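Local coordinates for Alpha/beta hydrolase family protein (Bacillus anthracis, PDB 3OOS) that probably hydrolyses a substrate not yet identified, as an enzyme of the alpha/beta hydrolase fold, at residues 265-268 against 269-273; 40-43 against 44-48; 180-183 against 184-187. All coordinates share one frame; numbering follows the deposited sequence.

Contact 1: 265-268 against 269-273; sequences EEID and KFNQF
Glu266 and Lys269 run alongside each other and point the same way, both chains stretched out past CG. The closest approach of the two side chains is Glu266 OE1 to Lys269 CD, 3.7 Å, so the carboxylate lies beside the aliphatic part of the lysine rather than against its ammonium group, which stays 4.8 Å from OE1 at NZ. Water 1 fills that step: it donates to Glu266 OE1 at 2.6 Å and accepts from Lys269 NZ. Both polar ends have a second partner, since Glu266 OE2 takes hydrogen bonds from Glu257 N and Ser258 OG, and Lys269 NZ donates to Lys254 O. The lysine gets there because its CG stands anti to the backbone N (chi1 -174°). All this happens at the start of helix 267-276, the last helix of the alpha/beta hydrolase fold here, with Glu266 at the N-cap position. Its backbone O accepts from Phe270 N at 2.9 Å, opening the run of i to i+4 bonds that Ile267 O with Asn271 N and Asp268 O with Gln272 N continue. On another side of the helix, Ile267 and Asn271 also lie side by side, the isoleucine CG2 branch 3.7 Å from Asn271 ND2. With chi1 at -77°, the amide carbon of Asn271 folds back toward the preceding turn, its CG 3.3 Å from Ile267 O. From there ND2 donates to water 2, which in turn donates to Asp268 OD1, 2.9 Å away. Phe270 turns elsewhere: its CB rests 3.4 Å from Glu266 O, while the ring is buried, one face taking Phe273 CD2 near the rim and Tyr227 meeting it edge-to-face.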
loop_
_atom_site.group_PDB
_atom_site.type_symbol
_atom_site.label_atom_id
_atom_site.label_comp_id
_atom_site.label_asym_id
_atom_site.label_seq_id
_atom_site.Cartn_x
_atom_site.Cartn_y
_atom_site.Cartn_z
ATOM N N GLU A 265 -12.468 -8.127 -2.583
ATOM C CA GLU A 265 -13.796 -8.268 -1.975
ATOM C C GLU A 265 -14.915 -7.878 -2.937
ATOM O O GLU A 265 -16.028 -8.402 -2.853
ATOM C CB GLU A 265 -13.900 -7.453 -0.687
ATOM C CG GLU A 265 -12.955 -7.911 0.411
ATOM C CD GLU A 265 -13.148 -7.132 1.684
ATOM O OE1 GLU A 265 -14.125 -7.403 2.406
ATOM O OE2 GLU A 265 -12.330 -6.233 1.956
ATOM N N GLU A 266 -14.612 -6.943 -3.835
ATOM C CA GLU A 266 -15.564 -6.471 -4.842
ATOM C C GLU A 266 -14.832 -6.334 -6.168
ATOM O O GLU A 266 -14.585 -5.225 -6.647
ATOM C CB GLU A 266 -16.173 -5.127 -4.429
ATOM C CG GLU A 266 -17.063 -5.196 -3.198
ATOM C CD GLU A 266 -17.674 -3.859 -2.850
ATOM O OE1 GLU A 266 -18.466 -3.334 -3.660
ATOM O OE2 GLU A 266 -17.366 -3.336 -1.760
ATOM N N ILE A 267 -14.491 -7.477 -6.754
ATOM C CA ILE A 267 -13.618 -7.532 -7.929
ATOM C C ILE A 267 -14.171 -6.756 -9.130
ATOM O O ILE A 267 -13.443 -5.974 -9.750
ATOM C CB ILE A 267 -13.262 -9.001 -8.301
ATOM C CG1 ILE A 267 -12.345 -9.607 -7.228
ATOM C CG2 ILE A 267 -12.594 -9.075 -9.675
ATOM C CD1 ILE A 267 -12.161 -11.117 -7.324
ATOM N N ASP A 268 -15.453 -6.958 -9.443
ATOM C CA ASP A 268 -16.086 -6.271 -10.572
ATOM C C ASP A 268 -16.076 -4.757 -10.403
ATOM O O ASP A 268 -15.715 -4.030 -11.331
ATOM C CB ASP A 268 -17.523 -6.759 -10.791
ATOM C CG ASP A 268 -17.590 -8.169 -11.363
ATOM O OD1 ASP A 268 -16.572 -8.666 -11.897
ATOM O OD2 ASP A 268 -18.682 -8.777 -11.293
ATOM N N LYS A 269 -16.468 -4.284 -9.220
ATOM C CA LYS A 269 -16.470 -2.848 -8.948
ATOM C C LYS A 269 -15.051 -2.270 -8.934
ATOM O O LYS A 269 -14.831 -1.153 -9.412
ATOM C CB LYS A 269 -17.208 -2.524 -7.648
ATOM C CG LYS A 269 -17.361 -1.029 -7.392
ATOM C CD LYS A 269 -18.297 -0.742 -6.236
ATOM C CE LYS A 269 -18.260 0.732 -5.868
ATOM N NZ LYS A 269 -19.426 1.124 -5.019
ATOM N N PHE A 270 -14.092 -3.028 -8.405
ATOM C CA PHE A 270 -12.705 -2.564 -8.415
ATOM C C PHE A 270 -12.152 -2.464 -9.837
ATOM O O PHE A 270 -11.398 -1.540 -10.146
ATOM C CB PHE A 270 -11.786 -3.418 -7.530
ATOM C CG PHE A 270 -10.488 -2.737 -7.200
ATOM C CD1 PHE A 270 -10.416 -1.832 -6.144
ATOM C CD2 PHE A 270 -9.347 -2.967 -7.965
ATOM C CE1 PHE A 270 -9.226 -1.178 -5.844
ATOM C CE2 PHE A 270 -8.151 -2.315 -7.675
ATOM C CZ PHE A 270 -8.089 -1.424 -6.610
ATOM N N ASN A 271 -12.533 -3.408 -10.696
ATOM C CA ASN A 271 -12.170 -3.348 -12.111
ATOM C C ASN A 271 -12.717 -2.092 -12.780
ATOM O O ASN A 271 -12.015 -1.448 -13.564
ATOM C CB ASN A 271 -12.632 -4.603 -12.858
ATOM C CG ASN A 271 -11.734 -5.800 -12.601
ATOM O OD1 ASN A 271 -10.553 -5.653 -12.273
ATOM N ND2 ASN A 271 -12.289 -7.000 -12.757
ATOM N N GLN A 272 -13.961 -1.739 -12.453
ATOM C CA GLN A 272 -14.575 -0.510 -12.955
ATOM C C GLN A 272 -13.810 0.709 -12.444
ATOM O O GLN A 272 -13.571 1.664 -13.188
ATOM C CB GLN A 272 -16.051 -0.434 -12.550
ATOM C CG GLN A 272 -16.808 0.733 -13.178
ATOM C CD GLN A 272 -16.665 0.775 -14.687
ATOM O OE1 GLN A 272 -16.845 -0.235 -15.368
ATOM N NE2 GLN A 272 -16.334 1.946 -15.218
ATOM N N PHE A 273 -13.420 0.664 -11.168
ATOM C CA PHE A 273 -12.617 1.726 -10.567
ATOM C C PHE A 273 -11.299 1.922 -11.328
ATOM O O PHE A 273 -10.928 3.052 -11.642
ATOM C CB PHE A 273 -12.354 1.446 -9.081
ATOM C CG PHE A 273 -11.323 2.356 -8.465
ATOM C CD1 PHE A 273 -11.642 3.668 -8.117
ATOM C CD2 PHE A 273 -10.024 1.900 -8.240
ATOM C CE1 PHE A 273 -10.682 4.514 -7.550
ATOM C CE2 PHE A 273 -9.064 2.735 -7.678
ATOM C CZ PHE A 273 -9.393 4.046 -7.329
HETATM O O HOH W 1 -19.726 -1.079 -3.308
HETATM O O HOH W 2 -14.975 -7.378 -13.894
#

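Contact 2: 40-43 against 44-48; sequences NTFA and NPFTD
Asn40 O accepts from Asn44 N at 2.8 Å and closes the first turn of this segment. The side chain of Asn40 works on the same turn: its OD1 takes two backbone N-H groups, Phe42 N at 3.0 Å in an Asx turn and Ala43 N at 3.1 Å. The Ala43 bond is the straighter (154°), with its donor only slightly tilted from the amide plane, whereas Phe42 N sits well above that plane. Further on, Asn44 O is held twice by Thr47, through N and, at 2.6 Å, through OG1 lying in the carbonyl plane; chi1 of 69° sets this hydroxyl between backbone N and carbonyl carbon, reaching back. Ala43 O receives a weak bond from Phe46 N. Beyond the polar bonds, Phe46 presents its ring edge to one face of Phe42, a T-shaped pair with planes at 72° and Phe46 CE2 3.7 Å from Phe42 CE1. Pro45 CD packs 3.1 Å from Thr41 O. Phe42 also touches the probable nucleophile elbow and meets Phe263 edge-to-face. The segment lies in the loop between strands 33-34 and 51-55, with Ala43 and Phe46 against strands 25-28 and 51-55 and Pro45 against helix 267-276.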
loop_
_atom_site.group_PDB
_atom_site.type_symbol
_atom_site.label_atom_id
_atom_site.label_comp_id
_atom_site.label_asym_id
_atom_site.label_seq_id
_atom_site.Cartn_x
_atom_site.Cartn_y
_atom_site.Cartn_z
ATOM N N ASN A 40 0.682 -9.600 -7.044
ATOM C CA ASN A 40 -0.034 -9.110 -5.880
ATOM C C ASN A 40 -1.476 -8.772 -6.247
ATOM O O ASN A 40 -1.732 -8.250 -7.329
ATOM C CB ASN A 40 0.694 -7.881 -5.324
ATOM C CG ASN A 40 -0.069 -7.205 -4.216
ATOM O OD1 ASN A 40 -0.743 -6.202 -4.443
ATOM N ND2 ASN A 40 0.020 -7.756 -3.010
ATOM N N THR A 41 -2.407 -9.059 -5.340
ATOM C CA THR A 41 -3.839 -8.942 -5.644
ATOM C C THR A 41 -4.355 -7.500 -5.721
ATOM O O THR A 41 -5.390 -7.250 -6.337
ATOM C CB THR A 41 -4.708 -9.755 -4.665
ATOM O OG1 THR A 41 -4.361 -9.413 -3.322
ATOM C CG2 THR A 41 -4.508 -11.249 -4.880
ATOM N N PHE A 42 -3.640 -6.564 -5.098
ATOM C CA PHE A 42 -3.927 -5.140 -5.278
ATOM C C PHE A 42 -3.384 -4.645 -6.623
ATOM O O PHE A 42 -4.068 -3.912 -7.343
ATOM C CB PHE A 42 -3.373 -4.312 -4.109
ATOM C CG PHE A 42 -3.300 -2.835 -4.383
ATOM C CD1 PHE A 42 -4.459 -2.070 -4.491
ATOM C CD2 PHE A 42 -2.065 -2.205 -4.517
ATOM C CE1 PHE A 42 -4.386 -0.700 -4.747
ATOM C CE2 PHE A 42 -1.981 -0.841 -4.770
ATOM C CZ PHE A 42 -3.145 -0.084 -4.884
ATOM N N ALA A 43 -2.161 -5.055 -6.958
ATOM C CA ALA A 43 -1.519 -4.645 -8.210
ATOM C C ALA A 43 -2.178 -5.251 -9.449
ATOM O O ALA A 43 -2.293 -4.587 -10.480
ATOM C CB ALA A 43 -0.020 -4.984 -8.183
ATOM N N ASN A 44 -2.627 -6.500 -9.336
ATOM C CA ASN A 44 -3.070 -7.262 -10.508
ATOM C C ASN A 44 -4.201 -6.641 -11.338
ATOM O O ASN A 44 -4.106 -6.623 -12.566
ATOM C CB ASN A 44 -3.391 -8.718 -10.139
ATOM C CG ASN A 44 -3.236 -9.667 -11.316
ATOM O OD1 ASN A 44 -4.057 -10.565 -11.520
ATOM N ND2 ASN A 44 -2.183 -9.475 -12.096
ATOM N N PRO A 45 -5.267 -6.116 -10.689
ATOM C CA PRO A 45 -6.333 -5.512 -11.499
ATOM C C PRO A 45 -5.851 -4.365 -12.386
ATOM O O PRO A 45 -6.408 -4.140 -13.462
ATOM C CB PRO A 45 -7.321 -4.994 -10.448
ATOM C CG PRO A 45 -7.125 -5.903 -9.292
ATOM C CD PRO A 45 -5.647 -6.180 -9.264
ATOM N N PHE A 46 -4.814 -3.657 -11.952
ATOM C CA PHE A 46 -4.282 -2.546 -12.736
ATOM C C PHE A 46 -3.622 -2.989 -14.044
ATOM O O PHE A 46 -3.555 -2.210 -14.995
ATOM C CB PHE A 46 -3.331 -1.698 -11.889
ATOM C CG PHE A 46 -4.023 -0.974 -10.775
ATOM C CD1 PHE A 46 -4.694 0.223 -11.019
ATOM C CD2 PHE A 46 -4.031 -1.501 -9.487
ATOM C CE1 PHE A 46 -5.349 0.894 -9.989
ATOM C CE2 PHE A 46 -4.692 -0.842 -8.452
ATOM C CZ PHE A 46 -5.351 0.359 -8.704
ATOM N N THR A 47 -3.170 -4.243 -14.092
ATOM C CA THR A 47 -2.490 -4.780 -15.280
ATOM C C THR A 47 -3.407 -4.926 -16.497
ATOM O O THR A 47 -2.925 -5.118 -17.613
ATOM C CB THR A 47 -1.800 -6.141 -15.006
ATOM O OG1 THR A 47 -2.790 -7.156 -14.785
ATOM C CG2 THR A 47 -0.881 -6.045 -13.798
ATOM N N ASP A 48 -4.718 -4.830 -16.278
ATOM C CA ASP A 48 -5.683 -4.816 -17.377
ATOM C C ASP A 48 -5.611 -3.523 -18.203
ATOM O O ASP A 48 -6.059 -3.499 -19.351
ATOM C CB ASP A 48 -7.117 -5.021 -16.855
ATOM C CG ASP A 48 -7.393 -6.457 -16.406
ATOM O OD1 ASP A 48 -6.624 -7.377 -16.760
ATOM O OD2 ASP A 48 -8.404 -6.670 -15.701
#

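Contact 3: 180-183 against 184-187; sequences EEKL and EEAL
Water 4 sits among three charged side chains, Glu181, Lys182 and Glu185. It lies 2.7 Å from Glu181 OE2 and 3.0 Å from Glu185 OE2, although more acceptors surround it than it has protons to give. Glu181 and Glu185, one turn apart, lie side by side and point the same way, their carboxylate planes 43° apart and their two OE2 atoms 3.5 Å from each other. In one of its two conformers, Lys182 comes to the two carboxylates by bending at chi2 (-54°), which carries its chain across Glu185; NZ then donates to water 4 at 2.8 Å and makes a long salt bridge to Glu185 OE1, 3.9 Å. Water 3 bridges the neighbouring i, i+4 pair, donating to Glu180 O and, in one of two conformers of Glu184, to its OE1 at 2.9 Å, where Arg170 adds a salt bridge. Under these side chains the backbone makes regular i to i+4 bonds. This is a short amphipathic helix, charged residues toward solvent and Leu183 buried, its CD1 4.1 Å from Leu187 CG. Helix 180-186 follows closely on helix 162-176, and Leu183 packs onto Ala173 and Leu174 of that helix and onto Phe177 in the connecting loop. Both helices belong to the insertion between strands 116-122 and 224-229, where alpha/beta hydrolases commonly carry a cap, as is probably so here.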
loop_
_atom_site.group_PDB
_atom_site.type_symbol
_atom_site.label_atom_id
_atom_site.label_comp_id
_atom_site.label_asym_id
_atom_site.label_seq_id
_atom_site.Cartn_x
_atom_site.Cartn_y
_atom_site.Cartn_z
ATOM N N GLU A 180 -16.617 -14.029 4.503
ATOM C CA GLU A 180 -15.756 -15.203 4.633
ATOM C C GLU A 180 -15.581 -15.915 3.297
ATOM O O GLU A 180 -14.497 -16.416 3.000
ATOM C CB GLU A 180 -16.292 -16.163 5.701
ATOM C CG GLU A 180 -16.305 -15.546 7.098
ATOM C CD GLU A 180 -16.431 -16.560 8.225
ATOM O OE1 GLU A 180 -16.597 -17.769 7.957
ATOM O OE2 GLU A 180 -16.365 -16.136 9.395
ATOM N N GLU A 181 -16.645 -15.928 2.495
ATOM C CA GLU A 181 -16.623 -16.512 1.154
ATOM C C GLU A 181 -15.614 -15.796 0.249
ATOM O O GLU A 181 -14.856 -16.449 -0.472
ATOM C CB GLU A 181 -18.027 -16.476 0.539
ATOM C CG GLU A 181 -18.156 -17.147 -0.826
ATOM C CD GLU A 181 -19.579 -17.095 -1.360
ATOM O OE1 GLU A 181 -20.511 -17.507 -0.634
ATOM O OE2 GLU A 181 -19.770 -16.639 -2.506
ATOM N N LYS A 182 -15.605 -14.464 0.301
ATOM C CA LYS A 182 -14.667 -13.672 -0.500
ATOM C C LYS A 182 -13.217 -13.916 -0.082
ATOM O O LYS A 182 -12.319 -13.913 -0.922
ATOM C CB LYS A 182 -15.006 -12.180 -0.441
ATOM C CG LYS A 182 -16.315 -11.806 -1.131
ATOM C CD LYS A 182 -16.351 -12.294 -2.569
ATOM C CE LYS A 182 -17.632 -11.855 -3.263
ATOM N NZ LYS A 182 -17.717 -12.372 -4.659
ATOM N N LEU A 183 -12.990 -14.134 1.214
ATOM C CA LEU A 183 -11.651 -14.481 1.697
ATOM C C LEU A 183 -11.190 -15.822 1.118
ATOM O O LEU A 183 -10.073 -15.927 0.603
ATOM C CB LEU A 183 -11.587 -14.515 3.233
ATOM C CG LEU A 183 -10.297 -15.075 3.859
ATOM C CD1 LEU A 183 -9.048 -14.308 3.417
ATOM C CD2 LEU A 183 -10.392 -15.086 5.377
ATOM N N GLU A 184 -12.056 -16.830 1.203
ATOM C CA GLU A 184 -11.722 -18.156 0.701
ATOM C C GLU A 184 -11.393 -18.110 -0.793
ATOM O O GLU A 184 -10.428 -18.740 -1.236
ATOM C CB GLU A 184 -12.850 -19.147 0.994
ATOM C CG GLU A 184 -12.359 -20.543 1.331
ATOM C CD GLU A 184 -11.259 -20.535 2.378
ATOM O OE1 GLU A 184 -11.366 -19.784 3.371
ATOM O OE2 GLU A 184 -10.279 -21.284 2.204
ATOM N N GLU A 185 -12.176 -17.347 -1.553
ATOM C CA GLU A 185 -11.944 -17.195 -2.987
ATOM C C GLU A 185 -10.659 -16.418 -3.271
ATOM O O GLU A 185 -9.925 -16.751 -4.204
ATOM C CB GLU A 185 -13.142 -16.524 -3.662
ATOM C CG GLU A 185 -14.386 -17.402 -3.692
ATOM C CD GLU A 185 -15.615 -16.693 -4.233
ATOM O OE1 GLU A 185 -15.501 -15.547 -4.724
ATOM O OE2 GLU A 185 -16.709 -17.291 -4.168
ATOM N N ALA A 186 -10.382 -15.399 -2.458
ATOM C CA ALA A 186 -9.180 -14.578 -2.633
ATOM C C ALA A 186 -7.903 -15.385 -2.425
ATOM O O ALA A 186 -6.893 -15.137 -3.083
ATOM C CB ALA A 186 -9.202 -13.368 -1.701
ATOM N N LEU A 187 -7.959 -16.358 -1.518
ATOM C CA LEU A 187 -6.794 -17.191 -1.200
ATOM C C LEU A 187 -6.341 -18.082 -2.360
ATOM O O LEU A 187 -5.199 -18.550 -2.374
ATOM C CB LEU A 187 -7.051 -18.026 0.061
ATOM C CG LEU A 187 -7.085 -17.244 1.379
ATOM C CD1 LEU A 187 -7.686 -18.085 2.495
ATOM C CD2 LEU A 187 -5.705 -16.715 1.774
HETATM O O HOH W 3 -13.134 -18.021 4.858
HETATM O O HOH W 4 -18.597 -14.981 -4.306
#

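From the N terminus, contact 2 comes first, in the loop running from strand 33-34 to strand 51-55; contact 3 follows on helix 180-186, and contact 1 on helix 267-276 near the C terminus. Each is a local turn of continuous chain, so they stand in series, none nesting in or crossing another. Contacts 1 and 2 meet directly: Phe270 and Asn271 pack on Pro45, and the Phe270 and Phe46 rings touch, joining the last helix to the early loop beside the central sheet. Contact 3 reaches contact 1 through Lys182 against Glu265, while contacts 2 and 3 come no nearer than about 5 Å between nearest atoms.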